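Long-range contact in putative sulfatase yidJ (Bacteroides fragilis, PDB 2QZU), which probably hydrolyses sulfate esters as a metal-dependent, arylsulfatase-like member of the sulfatase family: residues A[56-70]-A[335-349]. Residues are numbered along the deposited sequence; the frame is centred on the assembly and turned at random.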
loop_
_atom_site.group_PDB
_atom_site.type_symbol
_atom_site.label_atom_id
_atom_site.label_comp_id
_atom_site.label_asym_id
_atom_site.label_seq_id
_atom_site.Cartn_x
_atom_site.Cartn_y
_atom_site.Cartn_z
ATOM N N LEU A 56 23.131 -11.866 13.051
ATOM C CA LEU A 56 23.184 -10.997 14.215
ATOM C C LEU A 56 23.501 -11.841 15.447
ATOM O O LEU A 56 24.159 -11.366 16.373
ATOM C CB LEU A 56 21.855 -10.260 14.402
ATOM C CG LEU A 56 21.580 -9.174 13.359
ATOM C CD1 LEU A 56 20.210 -8.566 13.602
ATOM C CD2 LEU A 56 22.660 -8.103 13.441
ATOM N N ASP A 57 23.035 -13.089 15.463
ATOM C CA ASP A 57 23.324 -13.975 16.592
ATOM C C ASP A 57 24.833 -14.214 16.638
ATOM O O ASP A 57 25.439 -14.221 17.709
ATOM C CB ASP A 57 22.620 -15.332 16.442
ATOM C CG ASP A 57 21.117 -15.245 16.618
ATOM O OD1 ASP A 57 20.610 -14.167 16.994
ATOM O OD2 ASP A 57 20.441 -16.271 16.387
ATOM N N LYS A 58 25.426 -14.423 15.467
ATOM C CA LYS A 58 26.864 -14.654 15.360
ATOM C C LYS A 58 27.628 -13.405 15.801
ATOM O O LYS A 58 28.601 -13.490 16.549
ATOM C CB LYS A 58 27.228 -15.020 13.915
ATOM C CG LYS A 58 28.712 -15.270 13.671
ATOM C CD LYS A 58 29.233 -16.456 14.470
ATOM C CE LYS A 58 30.705 -16.714 14.173
ATOM N NZ LYS A 58 31.248 -17.848 14.973
ATOM N N LEU A 59 27.176 -12.243 15.341
ATOM C CA LEU A 59 27.812 -10.983 15.703
ATOM C C LEU A 59 27.775 -10.813 17.220
ATOM O O LEU A 59 28.768 -10.427 17.838
ATOM C CB LEU A 59 27.081 -9.814 15.038
ATOM C CG LEU A 59 27.670 -8.423 15.259
ATOM C CD1 LEU A 59 29.062 -8.350 14.636
ATOM C CD2 LEU A 59 26.746 -7.387 14.640
ATOM N N ALA A 60 26.623 -11.110 17.810
ATOM C CA ALA A 60 26.447 -10.994 19.253
ATOM C C ALA A 60 27.401 -11.915 20.003
ATOM O O ALA A 60 27.958 -11.538 21.030
ATOM C CB ALA A 60 25.014 -11.327 19.628
ATOM N N SER A 61 27.586 -13.124 19.483
ATOM C CA SER A 61 28.465 -14.100 20.121
ATOM C C SER A 61 29.923 -13.656 20.093
ATOM O O SER A 61 30.739 -14.126 20.885
ATOM C CB SER A 61 28.346 -15.461 19.429
ATOM O OG SER A 61 28.997 -15.440 18.172
ATOM N N GLU A 62 30.253 -12.760 19.172
ATOM C CA GLU A 62 31.619 -12.265 19.061
ATOM C C GLU A 62 31.765 -10.923 19.772
ATOM O O GLU A 62 32.836 -10.316 19.759
ATOM C CB GLU A 62 32.009 -12.118 17.589
ATOM C CG GLU A 62 31.930 -13.415 16.797
ATOM C CD GLU A 62 32.498 -13.282 15.397
ATOM O OE1 GLU A 62 33.731 -13.124 15.267
ATOM O OE2 GLU A 62 31.713 -13.330 14.428
ATOM N N GLY A 63 30.682 -10.473 20.400
ATOM C CA GLY A 63 30.705 -9.204 21.104
ATOM C C GLY A 63 29.749 -9.131 22.281
ATOM O O GLY A 63 29.674 -10.053 23.093
ATOM N N ILE A 64 29.004 -8.034 22.362
ATOM C CA ILE A 64 28.061 -7.824 23.457
ATOM C C ILE A 64 26.652 -7.572 22.938
ATOM O O ILE A 64 26.458 -6.879 21.938
ATOM C CB ILE A 64 28.454 -6.599 24.300
ATOM C CG1 ILE A 64 29.938 -6.653 24.656
ATOM C CG2 ILE A 64 27.602 -6.551 25.564
ATOM C CD1 ILE A 64 30.504 -5.304 25.057
ATOM N N ASN A 65 25.672 -8.124 23.641
ATOM C CA ASN A 65 24.276 -7.950 23.280
ATOM C C ASN A 65 23.622 -7.190 24.432
ATOM O O ASN A 65 23.441 -7.739 25.520
ATOM C CB ASN A 65 23.609 -9.320 23.093
ATOM C CG ASN A 65 22.212 -9.222 22.503
ATOM O OD1 ASN A 65 21.501 -10.220 22.399
ATOM N ND2 ASN A 65 21.815 -8.018 22.111
ATOM N N PHE A 66 23.294 -5.921 24.203
ATOM C CA PHE A 66 22.659 -5.098 25.227
ATOM C C PHE A 66 21.151 -5.306 25.167
ATOM O O PHE A 66 20.450 -4.650 24.397
ATOM C CB PHE A 66 23.023 -3.626 25.013
ATOM C CG PHE A 66 24.457 -3.308 25.335
ATOM C CD1 PHE A 66 24.894 -3.276 26.659
ATOM C CD2 PHE A 66 25.376 -3.048 24.320
ATOM C CE1 PHE A 66 26.229 -2.987 26.970
ATOM C CE2 PHE A 66 26.713 -2.760 24.619
ATOM C CZ PHE A 66 27.138 -2.728 25.945
ATOM N N THR A 67 20.664 -6.226 25.997
ATOM C CA THR A 67 19.250 -6.586 26.024
ATOM C C THR A 67 18.260 -5.616 26.672
ATOM O O THR A 67 17.060 -5.891 26.682
ATOM C CB THR A 67 19.064 -7.974 26.667
ATOM O OG1 THR A 67 19.682 -7.987 27.955
ATOM C CG2 THR A 67 19.694 -9.054 25.791
ATOM N N ASN A 68 18.748 -4.500 27.214
ATOM C CA ASN A 68 17.863 -3.496 27.816
ATOM C C ASN A 68 18.014 -2.133 27.134
ATOM O O ASN A 68 17.581 -1.117 27.677
ATOM C CB ASN A 68 18.149 -3.308 29.315
ATOM C CG ASN A 68 17.774 -4.518 30.148
ATOM O OD1 ASN A 68 16.759 -5.166 29.907
ATOM N ND2 ASN A 68 18.588 -4.811 31.155
ATOM N N ALA A 69 18.625 -2.106 25.953
ATOM C CA ALA A 69 18.834 -0.844 25.229
ATOM C C ALA A 69 17.530 -0.186 24.787
ATOM O O ALA A 69 16.591 -0.869 24.388
ATOM C CB ALA A 69 19.722 -1.081 24.015
ATOM N N ILE A 70 17.477 1.145 24.845
ATOM C CA ILE A 70 16.270 1.871 24.448
ATOM C C ILE A 70 16.546 3.125 23.618
ATOM O O ILE A 70 17.691 3.533 23.438
ATOM C CB ILE A 70 15.441 2.306 25.693
ATOM C CG1 ILE A 70 16.262 3.237 26.590
ATOM C CG2 ILE A 70 15.030 1.091 26.511
ATOM C CD1 ILE A 70 16.123 4.713 26.249
ATOM N N ARG A 335 12.191 -0.148 23.273
ATOM C CA ARG A 335 13.261 -1.141 23.181
ATOM C C ARG A 335 13.821 -1.335 21.775
ATOM O O ARG A 335 13.082 -1.565 20.815
ATOM C CB ARG A 335 12.784 -2.478 23.757
ATOM C CG ARG A 335 12.784 -2.515 25.280
ATOM C CD ARG A 335 14.141 -2.956 25.816
ATOM N NE ARG A 335 14.438 -4.308 25.357
ATOM C CZ ARG A 335 15.397 -4.629 24.493
ATOM N NH1 ARG A 335 15.561 -5.894 24.137
ATOM N NH2 ARG A 335 16.206 -3.697 24.004
ATOM N N ILE A 336 15.143 -1.230 21.668
ATOM C CA ILE A 336 15.839 -1.386 20.401
ATOM C C ILE A 336 17.004 -2.356 20.526
ATOM O O ILE A 336 17.519 -2.599 21.624
ATOM C CB ILE A 336 16.424 -0.039 19.895
ATOM C CG1 ILE A 336 17.365 0.550 20.953
ATOM C CG2 ILE A 336 15.305 0.931 19.579
ATOM C CD1 ILE A 336 18.173 1.758 20.473
ATOM N N PRO A 337 17.410 -2.959 19.399
ATOM C CA PRO A 337 18.536 -3.888 19.450
ATOM C C PRO A 337 19.781 -3.033 19.646
ATOM O O PRO A 337 19.795 -1.849 19.293
ATOM C CB PRO A 337 18.501 -4.549 18.079
ATOM C CG PRO A 337 17.968 -3.466 17.198
ATOM C CD PRO A 337 16.840 -2.901 18.043
HETATM N N MSE A 338 20.818 -3.629 20.212
HETATM C CA MSE A 338 22.063 -2.920 20.454
HETATM C C MSE A 338 23.136 -3.979 20.633
HETATM O O MSE A 338 23.364 -4.471 21.739
HETATM C CB MSE A 338 21.935 -2.065 21.721
HETATM C CG MSE A 338 23.166 -1.275 22.108
HETATM SE SE MSE A 338 23.510 0.236 20.956
HETATM C CE MSE A 338 22.057 1.412 21.521
ATOM N N ILE A 339 23.763 -4.342 19.520
ATOM C CA ILE A 339 24.822 -5.341 19.497
ATOM C C ILE A 339 26.109 -4.634 19.098
ATOM O O ILE A 339 26.134 -3.878 18.126
ATOM C CB ILE A 339 24.518 -6.449 18.465
ATOM C CG1 ILE A 339 23.210 -7.154 18.822
ATOM C CG2 ILE A 339 25.663 -7.458 18.424
ATOM C CD1 ILE A 339 22.756 -8.153 17.785
ATOM N N LEU A 340 27.179 -4.877 19.845
ATOM C CA LEU A 340 28.451 -4.238 19.556
ATOM C C LEU A 340 29.602 -5.234 19.646
ATOM O O LEU A 340 29.644 -6.077 20.546
ATOM C CB LEU A 340 28.671 -3.078 20.534
ATOM C CG LEU A 340 29.816 -2.084 20.311
ATOM C CD1 LEU A 340 29.517 -0.809 21.082
ATOM C CD2 LEU A 340 31.142 -2.684 20.753
ATOM N N SER A 341 30.524 -5.145 18.696
ATOM C CA SER A 341 31.682 -6.020 18.692
ATOM C C SER A 341 32.936 -5.207 18.410
ATOM O O SER A 341 32.899 -4.202 17.705
ATOM C CB SER A 341 31.535 -7.122 17.635
ATOM O OG SER A 341 31.586 -6.592 16.322
ATOM N N TRP A 342 34.043 -5.654 18.993
ATOM C CA TRP A 342 35.352 -5.034 18.825
ATOM C C TRP A 342 36.300 -6.066 19.425
ATOM O O TRP A 342 36.790 -5.907 20.545
ATOM C CB TRP A 342 35.443 -3.709 19.594
ATOM C CG TRP A 342 36.743 -2.974 19.352
ATOM C CD1 TRP A 342 37.670 -3.244 18.383
ATOM C CD2 TRP A 342 37.248 -1.851 20.086
ATOM N NE1 TRP A 342 38.722 -2.360 18.469
ATOM C CE2 TRP A 342 38.488 -1.493 19.506
ATOM C CE3 TRP A 342 36.773 -1.109 21.179
ATOM C CZ2 TRP A 342 39.260 -0.427 19.982
ATOM C CZ3 TRP A 342 37.542 -0.047 21.650
ATOM C CH2 TRP A 342 38.773 0.283 21.051
ATOM N N PRO A 343 36.550 -7.155 18.680
ATOM C CA PRO A 343 37.423 -8.254 19.099
ATOM C C PRO A 343 38.738 -7.848 19.757
ATOM O O PRO A 343 39.117 -8.405 20.785
ATOM C CB PRO A 343 37.634 -9.032 17.806
ATOM C CG PRO A 343 36.324 -8.858 17.110
ATOM C CD PRO A 343 36.058 -7.378 17.308
ATOM N N ASP A 344 39.429 -6.875 19.174
ATOM C CA ASP A 344 40.708 -6.434 19.722
ATOM C C ASP A 344 40.653 -5.912 21.155
ATOM O O ASP A 344 41.635 -6.018 21.890
ATOM C CB ASP A 344 41.328 -5.357 18.825
ATOM C CG ASP A 344 42.083 -5.938 17.639
ATOM O OD1 ASP A 344 42.135 -7.180 17.504
ATOM O OD2 ASP A 344 42.631 -5.146 16.842
ATOM N N GLN A 345 39.514 -5.363 21.567
ATOM C CA GLN A 345 39.417 -4.802 22.911
ATOM C C GLN A 345 38.309 -5.323 23.812
ATOM O O GLN A 345 38.348 -5.108 25.022
ATOM C CB GLN A 345 39.288 -3.280 22.822
ATOM C CG GLN A 345 40.566 -2.576 22.422
ATOM C CD GLN A 345 41.678 -2.817 23.418
ATOM O OE1 GLN A 345 41.484 -2.664 24.624
ATOM N NE2 GLN A 345 42.850 -3.191 22.922
ATOM N N ILE A 346 37.324 -5.998 23.236
ATOM C CA ILE A 346 36.213 -6.495 24.033
ATOM C C ILE A 346 36.004 -7.997 23.934
ATOM O O ILE A 346 35.780 -8.538 22.850
ATOM C CB ILE A 346 34.904 -5.787 23.634
ATOM C CG1 ILE A 346 35.081 -4.272 23.754
ATOM C CG2 ILE A 346 33.769 -6.242 24.532
ATOM C CD1 ILE A 346 33.891 -3.474 23.266
ATOM N N LYS A 347 36.085 -8.666 25.079
ATOM C CA LYS A 347 35.880 -10.106 25.145
ATOM C C LYS A 347 34.364 -10.293 25.074
ATOM O O LYS A 347 33.614 -9.495 25.628
ATOM C CB LYS A 347 36.419 -10.646 26.474
ATOM C CG LYS A 347 36.578 -12.157 26.532
ATOM C CD LYS A 347 37.103 -12.593 27.895
ATOM C CE LYS A 347 37.462 -14.071 27.914
ATOM N NZ LYS A 347 38.595 -14.381 26.993
ATOM N N PRO A 348 33.889 -11.338 24.378
ATOM C CA PRO A 348 32.437 -11.525 24.302
ATOM C C PRO A 348 31.776 -11.724 25.665
ATOM O O PRO A 348 32.310 -12.415 26.532
ATOM C CB PRO A 348 32.294 -12.752 23.407
ATOM C CG PRO A 348 33.488 -12.652 22.510
ATOM C CD PRO A 348 34.584 -12.278 23.481
ATOM N N ARG A 349 30.616 -11.101 25.843
ATOM C CA ARG A 349 29.849 -11.207 27.076
ATOM C C ARG A 349 28.438 -11.645 26.693
ATOM O O ARG A 349 27.825 -11.052 25.807
ATOM C CB ARG A 349 29.797 -9.857 27.806
ATOM C CG ARG A 349 31.163 -9.297 28.198
ATOM C CD ARG A 349 31.045 -8.297 29.344
ATOM N NE ARG A 349 30.284 -7.098 28.996
ATOM C CZ ARG A 349 30.792 -6.045 28.361
ATOM N NH1 ARG A 349 30.024 -5.000 28.087
ATOM N NH2 ARG A 349 32.070 -6.032 28.003
HETATM O O HOH W 1 27.858 -12.197 23.519
HETATM O O HOH W 2 34.109 -8.061 20.656
HETATM O O HOH W 3 20.257 -5.879 21.855
#
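Ile339 projects from strand 338-341 against helix 54-61, where its two branches divide the work. Ile339 CG2, anti to the backbone N, packs against Ala60 CA (3.7 Å) and the branched end of Leu59, while CG1 lies against the Asn65 amide and carries CD1 on to Leu56. Strands 64-66 and 338-341 run antiparallel: Ile64 and Leu340 form a hydrogen-bonded pair, in which Ile64 N lies 2.7 Å from Leu340 O. The reciprocal bond, from Leu340 N to Ile64 O, measures 3.0 Å, and Phe66 N extends the pairing to Met338 O.

On the opposite side of the sheet, Ile64 and Arg349 extend alongside one another in the same direction. Ile64 CD1 rests on one face of the guanidinium, 3.4 Å from Arg349 CZ, and presses tightly on Ile346 CG2. Arg349 NH1 is held by Asp352 and the carbonyl of Val388, which would fix the rotation of this flat group. The Phe66 ring receives Ile64 CG2 on one face, towards its rim, whereas selenomethionine Met338 brings CG to within 3.6 Å of Phe66 CD2.

Against the type I turn from Phe66 to Ala69, Arg335 folds its chain, bent at chi2 and chi3, so that the guanidinium meets the turn. Arg335 NH2 meets Ala69 O (2.9 Å) in the guanidinium plane and on a carbonyl lone pair; Ile336 N reaches the same Ala69 O from above the carbonyl plane (3.1 Å). Thr67 O sits over a guanidinium face, and Arg335 NH1 forms a salt bridge with Asp41. Strand 338-341, antiparallel to both 306-311 and 64-66, interrupts an otherwise parallel run in the helix-covered mixed sheet characteristic of the alkaline phosphatase-like sulfatase fold.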